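Local coordinates for protein putative modification methylase (Thermus thermophilus, PDB 2ZIG) that probably methylates DNA, transferring a methyl group from S-adenosyl-L-methionine to the exocyclic N4 of cytosine, at residues Gly27-Val32 / Leu261-Val266. Numbering follows the deposited sequence.
Sequences GDAREV and LGVELV
Gly27 N donates to Glu264 O (2.9 Å), carrying the parallel pairing of strands 22-26 and 259-264 one residue beyond the first strand. Just past this bond the chains part: Gly27 O receives a CA-H...O contact from Leu265 CA at 3.4 Å, and the same oxygen has Leu265 CD1 at 3.8 Å, while 27-32 turns into a helix. The extended backbone of Gly27 is one in which a CB would collide with the preceding carbonyl oxygen and crowd Val32 CG2. Asp28 is the N-cap of the helix that begins at Ala29: its OD1 accepts from Glu31 N at 3.1 Å through the anti lone pair, nearly straight at 176°. Two neighbouring strand ends of a Rossmann-like methyltransferase sheet thus meet here, and Asp28, Ala29 and Glu264 all belong to the S-adenosyl-L-methionine site, which holds no ligand in this chain. Val263 fills the angle between strand and helix. Its CG1, anti to the backbone N (chi1 -178°), reaches the first turn of the helix, 3.6 Å from Ala29 CA; its CG2 meets Val32 CG1 at 3.9 Å, the two valine side chains passing alongside one another and running opposite ways. Pointing away from 27-32, the buried Glu264 carboxylate takes Val266 N on OE2 from above its plane (2.8 Å) and Gly245 N on OE1, two bonds that restrict its rotation.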
loop_
_atom_site.group_PDB
_atom_site.type_symbol
_atom_site.label_atom_id
_atom_site.label_comp_id
_atom_site.label_asym_id
_atom_site.label_seq_id
_atom_site.Cartn_x
_atom_site.Cartn_y
_atom_site.Cartn_z
ATOM N N GLY B 27 15.322 24.563 -9.568
ATOM C CA GLY B 27 14.333 24.836 -10.592
ATOM C C GLY B 27 13.130 23.916 -10.538
ATOM O O GLY B 27 12.792 23.357 -9.491
ATOM N N ASP B 28 12.477 23.763 -11.682
ATOM C CA ASP B 28 11.308 22.912 -11.789
ATOM C C ASP B 28 11.729 21.505 -12.185
ATOM O O ASP B 28 12.335 21.301 -13.235
ATOM C CB ASP B 28 10.343 23.487 -12.820
ATOM C CG ASP B 28 9.152 22.596 -13.053
ATOM O OD1 ASP B 28 9.205 21.752 -13.971
ATOM O OD2 ASP B 28 8.170 22.735 -12.303
ATOM N N ALA B 29 11.392 20.543 -11.326
ATOM C CA ALA B 29 11.731 19.134 -11.517
ATOM C C ALA B 29 11.574 18.603 -12.944
ATOM O O ALA B 29 12.512 18.037 -13.508
ATOM C CB ALA B 29 10.912 18.283 -10.556
ATOM N N ARG B 30 10.392 18.782 -13.523
ATOM C CA ARG B 30 10.125 18.295 -14.875
ATOM C C ARG B 30 11.058 18.931 -15.899
ATOM O O ARG B 30 11.737 18.236 -16.665
ATOM C CB ARG B 30 8.680 18.598 -15.260
ATOM C CG ARG B 30 8.091 17.665 -16.310
ATOM C CD ARG B 30 8.867 17.662 -17.618
ATOM N NE ARG B 30 9.076 19.003 -18.166
ATOM C CZ ARG B 30 8.123 19.919 -18.298
ATOM N NH1 ARG B 30 6.880 19.650 -17.917
ATOM N NH2 ARG B 30 8.415 21.105 -18.816
ATOM N N GLU B 31 11.083 20.258 -15.906
ATOM C CA GLU B 31 11.917 21.007 -16.835
ATOM C C GLU B 31 13.395 20.632 -16.748
ATOM O O GLU B 31 14.033 20.374 -17.764
ATOM C CB GLU B 31 11.749 22.504 -16.585
ATOM C CG GLU B 31 10.302 22.964 -16.647
ATOM C CD GLU B 31 10.157 24.468 -16.512
ATOM O OE1 GLU B 31 9.005 24.955 -16.421
ATOM O OE2 GLU B 31 11.199 25.161 -16.500
ATOM N N VAL B 32 13.935 20.603 -15.533
ATOM C CA VAL B 32 15.341 20.268 -15.338
ATOM C C VAL B 32 15.639 18.835 -15.759
ATOM O O VAL B 32 16.591 18.582 -16.495
ATOM C CB VAL B 32 15.761 20.467 -13.868
ATOM C CG1 VAL B 32 17.208 20.037 -13.667
ATOM C CG2 VAL B 32 15.591 21.932 -13.482
ATOM N N LEU B 261 22.764 13.491 -7.504
ATOM C CA LEU B 261 22.138 14.358 -8.487
ATOM C C LEU B 261 20.774 14.719 -7.911
ATOM O O LEU B 261 20.031 13.841 -7.462
ATOM C CB LEU B 261 21.955 13.633 -9.823
ATOM C CG LEU B 261 21.374 14.465 -10.971
ATOM C CD1 LEU B 261 22.317 15.627 -11.242
ATOM C CD2 LEU B 261 21.183 13.614 -12.234
ATOM N N GLY B 262 20.447 16.007 -7.908
ATOM C CA GLY B 262 19.161 16.413 -7.381
ATOM C C GLY B 262 18.552 17.651 -8.003
ATOM O O GLY B 262 19.211 18.406 -8.723
ATOM N N VAL B 263 17.270 17.843 -7.718
ATOM C CA VAL B 263 16.522 19.002 -8.184
ATOM C C VAL B 263 15.691 19.502 -7.010
ATOM O O VAL B 263 15.028 18.710 -6.337
ATOM C CB VAL B 263 15.559 18.648 -9.329
ATOM C CG1 VAL B 263 14.851 19.914 -9.815
ATOM C CG2 VAL B 263 16.320 17.991 -10.463
ATOM N N GLU B 264 15.741 20.804 -6.753
ATOM C CA GLU B 264 14.976 21.400 -5.663
ATOM C C GLU B 264 14.322 22.677 -6.165
ATOM O O GLU B 264 14.949 23.475 -6.865
ATOM C CB GLU B 264 15.887 21.696 -4.466
ATOM C CG GLU B 264 15.225 22.423 -3.298
ATOM C CD GLU B 264 13.783 22.007 -3.060
ATOM O OE1 GLU B 264 13.466 20.802 -3.198
ATOM O OE2 GLU B 264 12.966 22.893 -2.720
ATOM N N LEU B 265 13.054 22.859 -5.811
ATOM C CA LEU B 265 12.299 24.031 -6.241
ATOM C C LEU B 265 12.706 25.309 -5.532
ATOM O O LEU B 265 12.905 26.339 -6.169
ATOM C CB LEU B 265 10.802 23.799 -6.020
ATOM C CG LEU B 265 9.869 24.975 -6.324
ATOM C CD1 LEU B 265 9.957 25.325 -7.801
ATOM C CD2 LEU B 265 8.437 24.604 -5.949
ATOM N N VAL B 266 12.833 25.238 -4.212
ATOM C CA VAL B 266 13.166 26.406 -3.407
ATOM C C VAL B 266 14.654 26.675 -3.209
ATOM O O VAL B 266 15.366 25.884 -2.587
ATOM C CB VAL B 266 12.501 26.312 -2.009
ATOM C CG1 VAL B 266 12.822 27.552 -1.183
ATOM C CG2 VAL B 266 10.994 26.140 -2.160
#